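Local coordinates for iron-chelator utilization protein (PDB 4YHB) that binds FAD and probably reduces ferric siderophores, so that iron brought in through the fuscachelin pathway can be released in the cell, at residues L56-P61 with I103-H108; V23-R26 with M32-V35; R18-V23 with R99-D104. All coordinates share one frame; numbering follows the deposited sequence.

Interaction 1: L56-P61 with I103-H108; sequences LWFPNP and IDFVVH. With FAD (flavin-adenine dinucleotide), chain C.
Leu56 reaches Phe105 and Ile103 through one methyl. Its CD1 lies 3.4 Å from Phe105 CZ and 4.3 Å from Ile103 CG2. The Leu56 and Phe105 side chains come from opposite directions. In both, CG is anti to the carbonyl carbon (chi1 -63° for Leu56, -66° for Phe105), and both CB atoms point toward the partner strand. Phe58 adds a ring beside this pair. Its CZ sits 3.9 Å from Phe105 CE2, edge against edge, with each atom near the plane of the other ring. No hydrogen bond crosses the contact, and all four residues are buried. Trp116 of helix 112-118 meets the rings of both Phe58 and Phe105.

The backbone on either side of Phe105 serves the flavin. FAD N3 donates to Asp104 O at 2.9 Å, and Val106 N donates to FAD O2 at 2.9 Å. Further on, the adenine of FAD lies over one face of the His108 ring, with C5A 3.6 Å above its plane. The segments belong to strands 53-57 and 100-106, with strand 86-95 between them. The arrangement is that of the flavin-binding antiparallel beta barrel of siderophore-interacting proteins.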
# COMPACT_ATOMS: atom_id res chain seq x y z
N LEU A 56 -4.20 -9.59 4.96
CA LEU A 56 -5.60 -9.79 5.27
C LEU A 56 -6.05 -11.16 4.80
O LEU A 56 -5.78 -11.56 3.66
CB LEU A 56 -6.47 -8.70 4.61
CG LEU A 56 -6.18 -7.29 5.11
CD1 LEU A 56 -7.13 -6.27 4.46
CD2 LEU A 56 -6.26 -7.20 6.64
N TRP A 57 -6.76 -11.86 5.66
CA TRP A 57 -7.23 -13.22 5.38
C TRP A 57 -8.73 -13.21 5.16
O TRP A 57 -9.51 -12.88 6.06
CB TRP A 57 -6.83 -14.17 6.54
CG TRP A 57 -5.34 -14.38 6.64
CD1 TRP A 57 -4.38 -13.43 6.81
CD2 TRP A 57 -4.65 -15.64 6.59
NE1 TRP A 57 -3.13 -14.01 6.86
CE2 TRP A 57 -3.27 -15.36 6.72
CE3 TRP A 57 -5.05 -16.97 6.44
CZ2 TRP A 57 -2.29 -16.37 6.72
CZ3 TRP A 57 -4.08 -17.97 6.44
CH2 TRP A 57 -2.72 -17.66 6.57
N PHE A 58 -9.13 -13.58 3.94
CA PHE A 58 -10.49 -13.39 3.45
C PHE A 58 -11.31 -14.69 3.49
O PHE A 58 -10.75 -15.78 3.38
CB PHE A 58 -10.47 -12.87 2.00
CG PHE A 58 -9.90 -11.48 1.84
CD1 PHE A 58 -10.72 -10.36 1.92
CD2 PHE A 58 -8.54 -11.29 1.61
CE1 PHE A 58 -10.21 -9.08 1.77
CE2 PHE A 58 -8.02 -10.00 1.46
CZ PHE A 58 -8.85 -8.90 1.55
N PRO A 59 -12.64 -14.56 3.59
CA PRO A 59 -13.53 -15.72 3.42
C PRO A 59 -13.56 -16.18 1.96
O PRO A 59 -13.30 -15.37 1.07
CB PRO A 59 -14.90 -15.19 3.85
CG PRO A 59 -14.83 -13.73 3.48
CD PRO A 59 -13.41 -13.32 3.83
N ASN A 60 -13.86 -17.45 1.72
CA ASN A 60 -14.17 -17.91 0.37
C ASN A 60 -15.64 -17.67 0.10
O ASN A 60 -16.51 -18.22 0.78
CB ASN A 60 -13.83 -19.39 0.20
CG ASN A 60 -14.02 -19.88 -1.23
OD1 ASN A 60 -15.04 -19.61 -1.86
ND2 ASN A 60 -13.02 -20.58 -1.74
N PRO A 61 -15.94 -16.83 -0.91
CA PRO A 61 -17.31 -16.45 -1.25
C PRO A 61 -18.17 -17.63 -1.69
O PRO A 61 -19.40 -17.57 -1.57
CB PRO A 61 -17.12 -15.46 -2.40
CG PRO A 61 -15.84 -15.88 -3.02
CD PRO A 61 -14.97 -16.28 -1.87
N ILE A 103 -7.77 0.64 6.27
CA ILE A 103 -7.24 0.04 5.05
C ILE A 103 -7.97 0.59 3.83
O ILE A 103 -9.21 0.60 3.80
CB ILE A 103 -7.40 -1.49 5.03
CG1 ILE A 103 -6.94 -2.13 6.34
CG2 ILE A 103 -6.72 -2.08 3.77
CD1 ILE A 103 -5.49 -2.39 6.44
N ASP A 104 -7.20 1.03 2.84
CA ASP A 104 -7.76 1.45 1.56
C ASP A 104 -7.69 0.32 0.53
O ASP A 104 -6.59 -0.13 0.17
CB ASP A 104 -7.01 2.68 1.02
CG ASP A 104 -7.43 3.96 1.70
OD1 ASP A 104 -8.28 3.90 2.61
OD2 ASP A 104 -6.92 5.05 1.33
N PHE A 105 -8.84 -0.14 0.04
CA PHE A 105 -8.91 -1.23 -0.94
C PHE A 105 -9.20 -0.70 -2.34
O PHE A 105 -10.16 0.06 -2.53
CB PHE A 105 -10.04 -2.21 -0.62
CG PHE A 105 -9.87 -2.99 0.65
CD1 PHE A 105 -10.14 -2.41 1.88
CD2 PHE A 105 -9.52 -4.33 0.61
CE1 PHE A 105 -10.01 -3.15 3.06
CE2 PHE A 105 -9.39 -5.08 1.78
CZ PHE A 105 -9.63 -4.49 3.01
N VAL A 106 -8.43 -1.15 -3.33
CA VAL A 106 -8.87 -0.97 -4.71
C VAL A 106 -10.05 -1.89 -4.96
O VAL A 106 -10.00 -3.07 -4.63
CB VAL A 106 -7.78 -1.29 -5.75
CG1 VAL A 106 -8.38 -1.23 -7.19
CG2 VAL A 106 -6.62 -0.32 -5.61
N VAL A 107 -11.13 -1.35 -5.52
CA VAL A 107 -12.28 -2.17 -5.85
C VAL A 107 -12.12 -2.58 -7.30
O VAL A 107 -12.10 -1.73 -8.17
CB VAL A 107 -13.61 -1.41 -5.62
CG1 VAL A 107 -14.81 -2.30 -5.89
CG2 VAL A 107 -13.64 -0.83 -4.20
N HIS A 108 -11.93 -3.88 -7.54
CA HIS A 108 -11.79 -4.43 -8.89
C HIS A 108 -12.40 -5.84 -8.89
O HIS A 108 -12.66 -6.41 -7.83
CB HIS A 108 -10.31 -4.47 -9.33
CG HIS A 108 -9.48 -5.44 -8.54
ND1 HIS A 108 -9.20 -6.71 -8.99
CD2 HIS A 108 -8.91 -5.34 -7.32
CE1 HIS A 108 -8.47 -7.35 -8.09
NE2 HIS A 108 -8.29 -6.54 -7.06
PA FAD C . -5.45 -11.54 -6.78
O1A FAD C . -6.08 -12.92 -6.51
O2A FAD C . -4.05 -11.39 -6.07
O5B FAD C . -5.13 -11.45 -8.36
C5B FAD C . -6.06 -11.89 -9.29
C4B FAD C . -5.85 -11.13 -10.61
O4B FAD C . -6.19 -9.77 -10.50
C3B FAD C . -4.46 -11.17 -11.09
O3B FAD C . -4.52 -11.31 -12.47
C2B FAD C . -3.92 -9.90 -10.73
O2B FAD C . -2.93 -9.41 -11.63
C1B FAD C . -5.08 -9.00 -10.81
N9A FAD C . -5.04 -7.87 -9.89
C8A FAD C . -4.61 -7.87 -8.61
N7A FAD C . -4.76 -6.64 -8.11
C5A FAD C . -5.33 -5.86 -9.06
C6A FAD C . -5.72 -4.52 -9.12
N6A FAD C . -5.56 -3.69 -7.98
N1A FAD C . -6.26 -4.04 -10.25
C2A FAD C . -6.42 -4.83 -11.33
N3A FAD C . -6.06 -6.11 -11.31
C4A FAD C . -5.50 -6.64 -10.20
N1 FAD C . -3.73 -3.05 -2.76
C2 FAD C . -4.70 -2.22 -2.38
O2 FAD C . -5.74 -2.16 -3.01
N3 FAD C . -4.49 -1.45 -1.26
C4 FAD C . -3.34 -1.52 -0.56
O4 FAD C . -3.21 -0.82 0.44
C4X FAD C . -2.31 -2.38 -0.94
N5 FAD C . -1.11 -2.49 -0.27
C5X FAD C . -0.16 -3.36 -0.69
C6 FAD C . 1.05 -3.48 -0.01
C7 FAD C . 1.93 -4.28 -0.39
C7M FAD C . 3.22 -4.32 0.45
C8 FAD C . 1.87 -5.04 -1.36
C8M FAD C . 2.96 -5.98 -1.79
C9 FAD C . 0.75 -5.06 -2.15
C9A FAD C . -0.47 -4.17 -1.90
N10 FAD C . -1.63 -4.04 -2.54
C10 FAD C . -2.56 -3.16 -2.10
C1' FAD C . -1.89 -4.85 -3.75
C2' FAD C . -2.67 -6.09 -3.46
O2' FAD C . -1.97 -6.89 -2.59
C3' FAD C . -2.94 -6.82 -4.82
O3' FAD C . -3.59 -5.91 -5.65
C4' FAD C . -3.65 -8.15 -4.71
O4' FAD C . -3.41 -8.89 -5.83
C5' FAD C . -5.17 -8.02 -4.58
O5' FAD C . -5.79 -9.20 -4.13
P FAD C . -6.88 -9.83 -5.08
O1P FAD C . -7.28 -11.11 -4.32
O2P FAD C . -7.85 -8.65 -5.39
O3P FAD C . -6.60 -10.46 -6.51

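Interaction 2: V23-R26 with M32-V35; sequences VNVR and MVRV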
# COMPACT_ATOMS: atom_id res chain seq x y z
N VAL A 23 -15.93 -1.73 11.11
CA VAL A 23 -16.77 -0.81 11.85
C VAL A 23 -17.29 0.34 10.97
O VAL A 23 -18.47 0.70 11.04
CB VAL A 23 -16.02 -0.23 13.05
CG1 VAL A 23 -16.92 0.69 13.84
CG2 VAL A 23 -15.49 -1.38 13.94
N ASN A 24 -16.41 0.89 10.13
CA ASN A 24 -16.77 1.96 9.20
C ASN A 24 -16.39 1.60 7.77
O ASN A 24 -15.36 0.96 7.54
CB ASN A 24 -16.08 3.27 9.59
CG ASN A 24 -16.25 3.63 11.06
OD1 ASN A 24 -17.34 3.48 11.62
ND2 ASN A 24 -15.18 4.10 11.69
N VAL A 25 -17.23 2.02 6.82
CA VAL A 25 -16.92 1.89 5.39
C VAL A 25 -17.14 3.25 4.74
O VAL A 25 -18.22 3.84 4.88
CB VAL A 25 -17.79 0.82 4.70
CG1 VAL A 25 -17.41 0.68 3.22
CG2 VAL A 25 -17.66 -0.53 5.40
N ARG A 26 -16.11 3.75 4.06
CA ARG A 26 -16.20 5.03 3.36
C ARG A 26 -15.82 4.86 1.88
O ARG A 26 -14.68 4.54 1.58
CB ARG A 26 -15.28 6.07 4.04
CG ARG A 26 -15.69 6.46 5.47
CD ARG A 26 -14.52 6.99 6.32
NE ARG A 26 -13.80 8.12 5.72
CZ ARG A 26 -12.62 8.57 6.14
NH1 ARG A 26 -12.00 7.99 7.16
NH2 ARG A 26 -12.05 9.61 5.53
N MET A 32 -12.34 3.04 -5.04
CA MET A 32 -11.60 2.83 -3.80
C MET A 32 -12.50 2.94 -2.58
O MET A 32 -13.30 3.87 -2.47
CB MET A 32 -10.43 3.82 -3.67
CG MET A 32 -9.48 3.39 -2.56
SD MET A 32 -7.75 3.74 -2.84
CE MET A 32 -7.45 2.95 -4.42
N VAL A 33 -12.35 2.00 -1.66
CA VAL A 33 -13.15 1.99 -0.46
C VAL A 33 -12.23 1.95 0.76
O VAL A 33 -11.26 1.19 0.81
CB VAL A 33 -14.15 0.81 -0.45
CG1 VAL A 33 -13.42 -0.54 -0.42
CG2 VAL A 33 -15.10 0.94 0.72
N ARG A 34 -12.54 2.82 1.72
CA ARG A 34 -11.73 2.99 2.92
C ARG A 34 -12.49 2.33 4.05
O ARG A 34 -13.66 2.65 4.29
CB ARG A 34 -11.48 4.48 3.19
CG ARG A 34 -10.74 4.77 4.48
CD ARG A 34 -10.21 6.19 4.50
NE ARG A 34 -9.18 6.38 3.49
CZ ARG A 34 -8.69 7.56 3.12
NH1 ARG A 34 -9.15 8.68 3.67
NH2 ARG A 34 -7.75 7.62 2.19
N VAL A 35 -11.82 1.39 4.72
CA VAL A 35 -12.46 0.53 5.70
C VAL A 35 -11.74 0.69 7.04
O VAL A 35 -10.51 0.62 7.08
CB VAL A 35 -12.42 -0.94 5.24
CG1 VAL A 35 -12.97 -1.88 6.31
CG2 VAL A 35 -13.16 -1.11 3.91
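Arg26 and Arg34 face each other in a beta hairpin formed by strands 17-29 and 32-38, two neighbours in the antiparallel barrel. They are a hydrogen-bonded pair. Arg26 N donates to Arg34 O at 2.7 Å, and the return bond, Arg34 N to Arg26 O, is also 2.7 Å. Next to them, Val25 and Val35 form a non-hydrogen-bonded pair. At the Val23 end, Val23 and Asn24 both face Asp36 in a classic beta bulge, and Asn24 ND2 is hydrogen-bonded to Asp36 OD2.

The Arg34 side chain leaves on the same face of the sheet as Arg26, and the two run side by side in one direction. CB packs 3.6 Å from Arg26 O. CG rests on the methyl of Thr102. CD sits over one face of the Arg26 guanidinium, 3.7 Å from Arg26 NH1. The chain then bends at chi3 (-66°), and NE makes a salt bridge with Asp104 OD1. NH1 comes within 3.6 Å of Arg26 NH2, and the two guanidinium planes are 85° apart. Arg34 NH2 lies near Arg92 NE, and Arg92 also makes a long, weak ion pair with Asp104. The carboxylate of Asp104 would offset part of this gathered positive charge.

On the opposite face of the sheet, Val25 meets Val33 diagonally across the hairpin. In each valine the touching methyl is the one anti to the backbone N. Val25 CG1 and Val33 CG2 are 3.4 Å apart, closer than usual for two methyls.

Interaction 3: R18-V23 with R99-D104; sequences RLLEVV and RLLTID. Unlike the reference sequence in segment 99-104: Arg99 (reference Gly). With FAD (flavin-adenine dinucleotide), chain C.
Leu20 and Leu101 make the buried part of this contact. Leu20 CD1 lies 4.1 Å from Leu101 CD2, and the two side chains cross at about a right angle. CB of Leu20 points toward the other strand. Leu101 reaches it with CG anti to the backbone N (chi1 165°). Val128 of strand 125-129 touches both leucines. Leu37 adds to the packing round Leu20, and Val91 to that round Leu101, so this methyl pair is bordered by apolar side chains from three other strands.

The two strands are not neighbours in the sheet. Strand 32-38 runs between 17-29 and 100-106, and the CA atoms of Leu20 and Leu101 are 8.9 Å apart. Side chains therefore bridge the gap without any hydrogen bond between the segments. The curve of the six-stranded antiparallel barrel of the FAD-binding domain brings Leu20 and Leu101, from strands two places apart, together among its buried side chains.

The second pair lies nearer solvent: Val23 is exposed and Leu100 partly exposed. It is about as close as the first. One methyl from each meets, Val23 CG2 and Leu100 CD2, 4.2 Å apart, again crossing nearly at right angles. Leu100 begins its strand in a G1 beta bulge, in which Arg99 and Leu100 both face Asp95. The left-handed backbone of Arg99, phi 57°, is the usual first position of such a bulge.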
# COMPACT_ATOMS: atom_id res chain seq x y z
N ARG A 18 -4.86 -11.88 14.47
CA ARG A 18 -5.95 -11.04 14.95
C ARG A 18 -7.19 -11.27 14.11
O ARG A 18 -7.11 -11.44 12.89
CB ARG A 18 -5.55 -9.56 14.93
CG ARG A 18 -4.37 -9.22 15.83
CD ARG A 18 -4.05 -7.72 15.82
NE ARG A 18 -3.23 -7.36 16.98
CZ ARG A 18 -1.91 -7.51 17.03
NH1 ARG A 18 -1.26 -8.00 15.99
NH2 ARG A 18 -1.24 -7.18 18.13
N LEU A 19 -8.34 -11.27 14.76
CA LEU A 19 -9.61 -11.26 14.04
C LEU A 19 -10.27 -9.91 14.24
O LEU A 19 -10.63 -9.55 15.36
CB LEU A 19 -10.53 -12.39 14.52
CG LEU A 19 -11.88 -12.49 13.80
CD1 LEU A 19 -11.69 -12.78 12.32
CD2 LEU A 19 -12.78 -13.54 14.45
N LEU A 20 -10.42 -9.14 13.16
CA LEU A 20 -10.97 -7.80 13.28
C LEU A 20 -12.26 -7.68 12.50
O LEU A 20 -12.53 -8.45 11.59
CB LEU A 20 -9.97 -6.75 12.80
CG LEU A 20 -8.64 -6.67 13.55
CD1 LEU A 20 -7.83 -5.51 13.01
CD2 LEU A 20 -8.89 -6.49 15.06
N GLU A 21 -13.06 -6.68 12.86
CA GLU A 21 -14.41 -6.52 12.31
C GLU A 21 -14.55 -5.14 11.70
O GLU A 21 -14.06 -4.17 12.26
CB GLU A 21 -15.45 -6.74 13.42
CG GLU A 21 -16.89 -6.56 12.99
CD GLU A 21 -17.85 -6.89 14.13
OE1 GLU A 21 -17.47 -7.66 15.03
OE2 GLU A 21 -18.99 -6.36 14.12
N VAL A 22 -15.21 -5.07 10.55
CA VAL A 22 -15.45 -3.79 9.90
C VAL A 22 -16.38 -2.93 10.77
O VAL A 22 -17.48 -3.34 11.13
CB VAL A 22 -16.07 -3.96 8.51
CG1 VAL A 22 -16.34 -2.61 7.87
CG2 VAL A 22 -15.17 -4.82 7.61
N VAL A 23 -15.93 -1.73 11.11
CA VAL A 23 -16.77 -0.81 11.85
C VAL A 23 -17.29 0.34 10.97
O VAL A 23 -18.47 0.70 11.04
CB VAL A 23 -16.02 -0.23 13.05
CG1 VAL A 23 -16.92 0.69 13.84
CG2 VAL A 23 -15.49 -1.38 13.94
N ARG A 99 -8.49 2.84 18.53
CA ARG A 99 -8.35 1.39 18.35
C ARG A 99 -8.95 0.96 17.03
O ARG A 99 -9.78 0.06 16.97
CB ARG A 99 -9.00 0.63 19.51
CG ARG A 99 -8.44 1.02 20.87
CD ARG A 99 -8.84 0.04 21.96
NE ARG A 99 -7.67 -0.63 22.52
CZ ARG A 99 -7.50 -1.95 22.57
NH1 ARG A 99 -8.45 -2.77 22.11
NH2 ARG A 99 -6.39 -2.45 23.09
N LEU A 100 -8.53 1.64 15.96
CA LEU A 100 -9.06 1.35 14.63
C LEU A 100 -7.93 1.28 13.59
O LEU A 100 -7.06 2.13 13.57
CB LEU A 100 -10.07 2.43 14.21
CG LEU A 100 -11.47 2.47 14.83
CD1 LEU A 100 -12.25 3.68 14.29
CD2 LEU A 100 -12.24 1.17 14.59
N LEU A 101 -7.97 0.24 12.76
CA LEU A 101 -7.02 0.05 11.67
C LEU A 101 -7.71 0.41 10.36
O LEU A 101 -8.71 -0.20 10.01
CB LEU A 101 -6.53 -1.39 11.62
CG LEU A 101 -5.81 -1.86 10.35
CD1 LEU A 101 -4.56 -1.02 10.09
CD2 LEU A 101 -5.46 -3.36 10.41
N THR A 102 -7.16 1.40 9.64
CA THR A 102 -7.75 1.83 8.37
C THR A 102 -7.01 1.22 7.18
O THR A 102 -5.77 1.27 7.10
CB THR A 102 -7.75 3.36 8.24
OG1 THR A 102 -8.48 3.92 9.32
CG2 THR A 102 -8.39 3.79 6.92
N ILE A 103 -7.77 0.64 6.27
CA ILE A 103 -7.24 0.04 5.05
C ILE A 103 -7.97 0.59 3.83
O ILE A 103 -9.21 0.60 3.80
CB ILE A 103 -7.40 -1.49 5.03
CG1 ILE A 103 -6.94 -2.13 6.34
CG2 ILE A 103 -6.72 -2.08 3.77
CD1 ILE A 103 -5.49 -2.39 6.44
N ASP A 104 -7.20 1.03 2.84
CA ASP A 104 -7.76 1.45 1.56
C ASP A 104 -7.69 0.32 0.53
O ASP A 104 -6.59 -0.13 0.17
CB ASP A 104 -7.01 2.68 1.02
CG ASP A 104 -7.43 3.96 1.70
OD1 ASP A 104 -8.28 3.90 2.61
OD2 ASP A 104 -6.92 5.05 1.33
PA FAD C . -5.45 -11.54 -6.78
O1A FAD C . -6.08 -12.92 -6.51
O2A FAD C . -4.05 -11.39 -6.07
O5B FAD C . -5.13 -11.45 -8.36
C5B FAD C . -6.06 -11.89 -9.29
C4B FAD C . -5.85 -11.13 -10.61
O4B FAD C . -6.19 -9.77 -10.50
C3B FAD C . -4.46 -11.17 -11.09
O3B FAD C . -4.52 -11.31 -12.47
C2B FAD C . -3.92 -9.90 -10.73
O2B FAD C . -2.93 -9.41 -11.63
C1B FAD C . -5.08 -9.00 -10.81
N9A FAD C . -5.04 -7.87 -9.89
C8A FAD C . -4.61 -7.87 -8.61
N7A FAD C . -4.76 -6.64 -8.11
C5A FAD C . -5.33 -5.86 -9.06
C6A FAD C . -5.72 -4.52 -9.12
N6A FAD C . -5.56 -3.69 -7.98
N1A FAD C . -6.26 -4.04 -10.25
C2A FAD C . -6.42 -4.83 -11.33
N3A FAD C . -6.06 -6.11 -11.31
C4A FAD C . -5.50 -6.64 -10.20
N1 FAD C . -3.73 -3.05 -2.76
C2 FAD C . -4.70 -2.22 -2.38
O2 FAD C . -5.74 -2.16 -3.01
N3 FAD C . -4.49 -1.45 -1.26
C4 FAD C . -3.34 -1.52 -0.56
O4 FAD C . -3.21 -0.82 0.44
C4X FAD C . -2.31 -2.38 -0.94
N5 FAD C . -1.11 -2.49 -0.27
C5X FAD C . -0.16 -3.36 -0.69
C6 FAD C . 1.05 -3.48 -0.01
C7 FAD C . 1.93 -4.28 -0.39
C7M FAD C . 3.22 -4.32 0.45
C8 FAD C . 1.87 -5.04 -1.36
C8M FAD C . 2.96 -5.98 -1.79
C9 FAD C . 0.75 -5.06 -2.15
C9A FAD C . -0.47 -4.17 -1.90
N10 FAD C . -1.63 -4.04 -2.54
C10 FAD C . -2.56 -3.16 -2.10
C1' FAD C . -1.89 -4.85 -3.75
C2' FAD C . -2.67 -6.09 -3.46
O2' FAD C . -1.97 -6.89 -2.59
C3' FAD C . -2.94 -6.82 -4.82
O3' FAD C . -3.59 -5.91 -5.65
C4' FAD C . -3.65 -8.15 -4.71
O4' FAD C . -3.41 -8.89 -5.83
C5' FAD C . -5.17 -8.02 -4.58
O5' FAD C . -5.79 -9.20 -4.13
P FAD C . -6.88 -9.83 -5.08
O1P FAD C . -7.28 -11.11 -4.32
O2P FAD C . -7.85 -8.65 -5.39
O3P FAD C . -6.60 -10.46 -6.51

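All three interactions lie in the antiparallel barrel of the FAD-binding domain, with centres about 10 to 12 Å apart. Interaction 2 is a local hairpin of strands 17-29 and 32-38, and it closes before interaction 1 opens along the chain. Interaction 3 starts on strand 17-29, sharing Val23 with interaction 2. It ends on strand 100-106, sharing Ile103 and Asp104 with interaction 1. Strand 32-38 lies beside both 17-29 and 100-106. The Arg34 to Asp104 salt bridge and a probable hydrogen bond from Ile103 N to Val35 O tie it to 100-106. Strand 100-106 thus runs from the partly exposed Leu100 in interaction 3 to the flavin in interaction 1.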